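Local coordinates for protein-tyrosine-phosphatase (Vibrio vulnificus, PDB 7DHF) that probably dephosphorylates tyrosine-phosphorylated proteins, as a low-molecular-weight protein tyrosine phosphatase of a capsular polysaccharide system, at residues Val88-His93 and Gln117-Asp122. The protein carries 1 engineered substitution. Sequence-based numbering, arbitrary orientation.
Sequences VMEKGH and QKDIPD
M89 and I120 join the two loops through one backbone hydrogen bond, I120 N to M89 O at 3.0 Å, and the case illustrates how one main-chain bond and one carboxylate can pin a loop that carries an active-site residue. The same carbonyl oxygen also accepts from a water that donates in turn to K118 O, and the CA-H of D119 approaches it as well.

A second anchor uses a side chain. D119 CG lies anti to its own carbonyl carbon (chi1 -71°), and OD1 accepts from K91 N at 2.9 Å; the N-H points nearly straight at the oxygen but comes from above the carboxylate plane, 45° out of it. D119 OD2 accepts a hydrogen bond from a second water, which itself accepts from G92 N, and so one carboxylate holds two successive amides, K91 directly and G92 through water.

Apolar contact lies on the buried side, where the sulfur of M89, its chain bent at chi2 (-68°), rests 3.8 Å from I120 CD1. F111, in a loop, and I138, on helix 128-146, touch both side chains and tie this pair into the core.

E90 crosses D119 at about a right angle, its CB 3.9 Å from D119 CG, while the same CB sits over the centre of the H93 ring. The two carboxylates come within 4.5 Å (E90 OE1 to D119 OD2), a repulsion probably eased by the salt bridge from E90 OE2 to R18. R18 also donates to I120 O, and a third water links E90 OE2 to D122 N.

R18 and D122, the predicted proton donor, thus share one network, consistent with the low-molecular-weight phosphatase active site, where the aspartate-bearing loop is held beside the phosphate-binding loop.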
ATOM      1  N   VAL A  88      -5.275   3.786  -1.185  1.00  9.95           N
ATOM      2  CA  VAL A  88      -4.126   4.628  -1.507  1.00  9.67           C
ATOM      3  C   VAL A  88      -3.548   5.214  -0.227  1.00  9.75           C
ATOM      4  O   VAL A  88      -4.256   5.430   0.764  1.00  9.97           O
ATOM      5  CB  VAL A  88      -4.483   5.743  -2.516  1.00 10.68           C
ATOM      6  CG1 VAL A  88      -4.913   5.143  -3.844  1.00 11.71           C
ATOM      7  CG2 VAL A  88      -5.562   6.667  -1.955  1.00 11.80           C
ATOM      8  N   MET A  89      -2.247   5.507  -0.259  1.00  9.75           N
ATOM      9  CA  MET A  89      -1.565   6.011   0.928  1.00  9.81           C
ATOM     10  C   MET A  89      -1.764   7.508   1.128  1.00 10.23           C
ATOM     11  O   MET A  89      -1.698   7.983   2.267  1.00 10.96           O
ATOM     12  CB  MET A  89      -0.076   5.671   0.857  1.00 10.13           C
ATOM     13  CG  MET A  89       0.218   4.212   1.144  1.00  9.99           C
ATOM     14  SD  MET A  89      -0.125   3.794   2.867  1.00 10.12           S
ATOM     15  CE  MET A  89      -0.105   2.005   2.800  1.00 10.23           C
ATOM     16  N   GLU A  90      -2.007   8.262   0.056  1.00 10.61           N
ATOM     17  CA  GLU A  90      -2.254   9.694   0.141  1.00 11.91           C
ATOM     18  C   GLU A  90      -3.501  10.040  -0.657  1.00 11.72           C
ATOM     19  O   GLU A  90      -3.769   9.444  -1.704  1.00 11.83           O
ATOM     20  CB  GLU A  90      -1.079  10.510  -0.420  1.00 12.36           C
ATOM     21  CG  GLU A  90       0.225  10.318   0.329  1.00 13.58           C
ATOM     22  CD  GLU A  90       1.376  11.103  -0.282  1.00 15.68           C
ATOM     23  OE1 GLU A  90       1.132  12.181  -0.863  1.00 18.68           O
ATOM     24  OE2 GLU A  90       2.528  10.636  -0.186  1.00 15.97           O
ATOM     25  N   LYS A  91      -4.259  11.020  -0.159  1.00 11.78           N
ATOM     26  CA  LYS A  91      -5.467  11.442  -0.863  1.00 13.56           C
ATOM     27  C   LYS A  91      -5.153  11.856  -2.295  1.00 14.16           C
ATOM     28  O   LYS A  91      -5.908  11.536  -3.221  1.00 14.62           O
ATOM     29  CB  LYS A  91      -6.149  12.585  -0.106  1.00 17.95           C
ATOM     30  CG  LYS A  91      -7.223  13.325  -0.904  1.00 23.99           C
ATOM     31  CD  LYS A  91      -8.322  12.400  -1.426  1.00 29.44           C
ATOM     32  CE  LYS A  91      -9.148  11.811  -0.295  1.00 32.67           C
ATOM     33  NZ  LYS A  91     -10.591  11.725  -0.655  1.00 34.79           N
ATOM     34  N   GLY A  92      -4.041  12.566  -2.499  1.00 14.01           N
ATOM     35  CA  GLY A  92      -3.662  12.990  -3.835  1.00 14.80           C
ATOM     36  C   GLY A  92      -3.449  11.849  -4.808  1.00 14.73           C
ATOM     37  O   GLY A  92      -3.528  12.058  -6.023  1.00 15.95           O
ATOM     38  N   HIS A  93      -3.181  10.643  -4.304  1.00 13.61           N
ATOM     39  CA  HIS A  93      -2.988   9.496  -5.184  1.00 13.93           C
ATOM     40  C   HIS A  93      -4.258   9.119  -5.934  1.00 15.45           C
ATOM     41  O   HIS A  93      -4.170   8.494  -6.996  1.00 16.79           O
ATOM     42  CB  HIS A  93      -2.509   8.293  -4.374  1.00 12.84           C
ATOM     43  CG  HIS A  93      -1.157   8.475  -3.761  1.00 11.69           C
ATOM     44  ND1 HIS A  93      -0.703   7.698  -2.718  1.00 11.96           N
ATOM     45  CD2 HIS A  93      -0.159   9.345  -4.045  1.00 13.03           C
ATOM     46  CE1 HIS A  93       0.517   8.081  -2.385  1.00 12.35           C
ATOM     47  NE2 HIS A  93       0.871   9.078  -3.175  1.00 12.97           N
ATOM     48  N   GLN A 117      -8.617  10.201   8.445  1.00 10.70           N
ATOM     49  CA  GLN A 117      -8.430  10.417   7.011  1.00 10.40           C
ATOM     50  C   GLN A 117      -7.085  11.089   6.739  1.00 10.50           C
ATOM     51  O   GLN A 117      -6.984  12.096   6.034  1.00 11.52           O
ATOM     52  CB  GLN A 117      -9.606  11.188   6.413  1.00 11.71           C
ATOM     53  CG  GLN A 117     -10.930  10.478   6.660  1.00 13.04           C
ATOM     54  CD  GLN A 117     -12.078  11.045   5.856  1.00 14.00           C
ATOM     55  OE1 GLN A 117     -12.404  10.542   4.783  1.00 16.05           O
ATOM     56  NE2 GLN A 117     -12.714  12.083   6.381  1.00 13.15           N
ATOM     57  N   LYS A 118      -6.039  10.501   7.309  1.00 11.16           N
ATOM     58  CA  LYS A 118      -4.692  11.051   7.276  1.00 12.20           C
ATOM     59  C   LYS A 118      -3.877  10.411   6.161  1.00 10.79           C
ATOM     60  O   LYS A 118      -3.956   9.199   5.936  1.00 12.10           O
ATOM     61  CB  LYS A 118      -3.981  10.784   8.604  1.00 16.79           C
ATOM     62  CG  LYS A 118      -4.114  11.886   9.646  1.00 23.09           C
ATOM     63  CD  LYS A 118      -3.660  11.417  11.035  1.00 27.44           C
ATOM     64  CE  LYS A 118      -2.250  10.832  11.056  1.00 29.57           C
ATOM     65  NZ  LYS A 118      -1.192  11.857  10.855  1.00 30.07           N
ATOM     66  N   ASP A 119      -3.086  11.231   5.475  1.00 11.51           N
ATOM     67  CA  ASP A 119      -2.086  10.715   4.551  1.00 11.54           C
ATOM     68  C   ASP A 119      -0.950  10.060   5.328  1.00 11.40           C
ATOM     69  O   ASP A 119      -0.651  10.430   6.467  1.00 12.89           O
ATOM     70  CB  ASP A 119      -1.496  11.850   3.715  1.00 12.46           C
ATOM     71  CG  ASP A 119      -2.470  12.405   2.699  1.00 14.00           C
ATOM     72  OD1 ASP A 119      -3.562  11.827   2.526  1.00 13.37           O
ATOM     73  OD2 ASP A 119      -2.126  13.419   2.054  1.00 16.66           O
ATOM     74  N   ILE A 120      -0.314   9.080   4.700  1.00 10.66           N
ATOM     75  CA  ILE A 120       0.850   8.408   5.269  1.00 10.73           C
ATOM     76  C   ILE A 120       2.059   8.787   4.418  1.00 11.42           C
ATOM     77  O   ILE A 120       2.135   8.395   3.242  1.00 11.24           O
ATOM     78  CB  ILE A 120       0.640   6.889   5.336  1.00 10.85           C
ATOM     79  CG1 ILE A 120      -0.532   6.582   6.277  1.00 11.28           C
ATOM     80  CG2 ILE A 120       1.920   6.190   5.799  1.00 11.77           C
ATOM     81  CD1 ILE A 120      -0.947   5.133   6.320  1.00 12.16           C
ATOM     82  N   PRO A 121       3.015   9.551   4.946  1.00 12.71           N
ATOM     83  CA  PRO A 121       4.095  10.079   4.108  1.00 13.56           C
ATOM     84  C   PRO A 121       5.141   9.037   3.741  1.00 12.76           C
ATOM     85  O   PRO A 121       5.395   8.077   4.473  1.00 12.90           O
ATOM     86  CB  PRO A 121       4.710  11.178   4.981  1.00 15.88           C
ATOM     87  CG  PRO A 121       4.432  10.744   6.372  1.00 16.85           C
ATOM     88  CD  PRO A 121       3.110  10.035   6.336  1.00 15.00           C
ATOM     89  N   ASP A 122       5.762   9.261   2.590  1.00 12.29           N
ATOM     90  CA  ASP A 122       6.755   8.342   2.045  1.00 13.00           C
ATOM     91  C   ASP A 122       8.050   8.428   2.848  1.00 12.97           C
ATOM     92  O   ASP A 122       8.624   9.520   2.955  1.00 13.88           O
ATOM     93  CB  ASP A 122       7.012   8.739   0.595  1.00 14.98           C
ATOM     94  CG  ASP A 122       7.930   7.774  -0.130  1.00 17.24           C
ATOM     95  OD1 ASP A 122       8.327   6.751   0.464  1.00 16.97           O
ATOM     96  OD2 ASP A 122       8.236   8.037  -1.312  1.00 20.43           O
TER
HETATM   97  O   HOH W   1      -3.569   7.117   4.152  1.00 11.92           O
HETATM   98  O   HOH W   2       4.840  11.504   1.046  1.00 19.79           O
HETATM   99  O   HOH W   3      -2.680  14.071  -0.504  1.00 17.86           O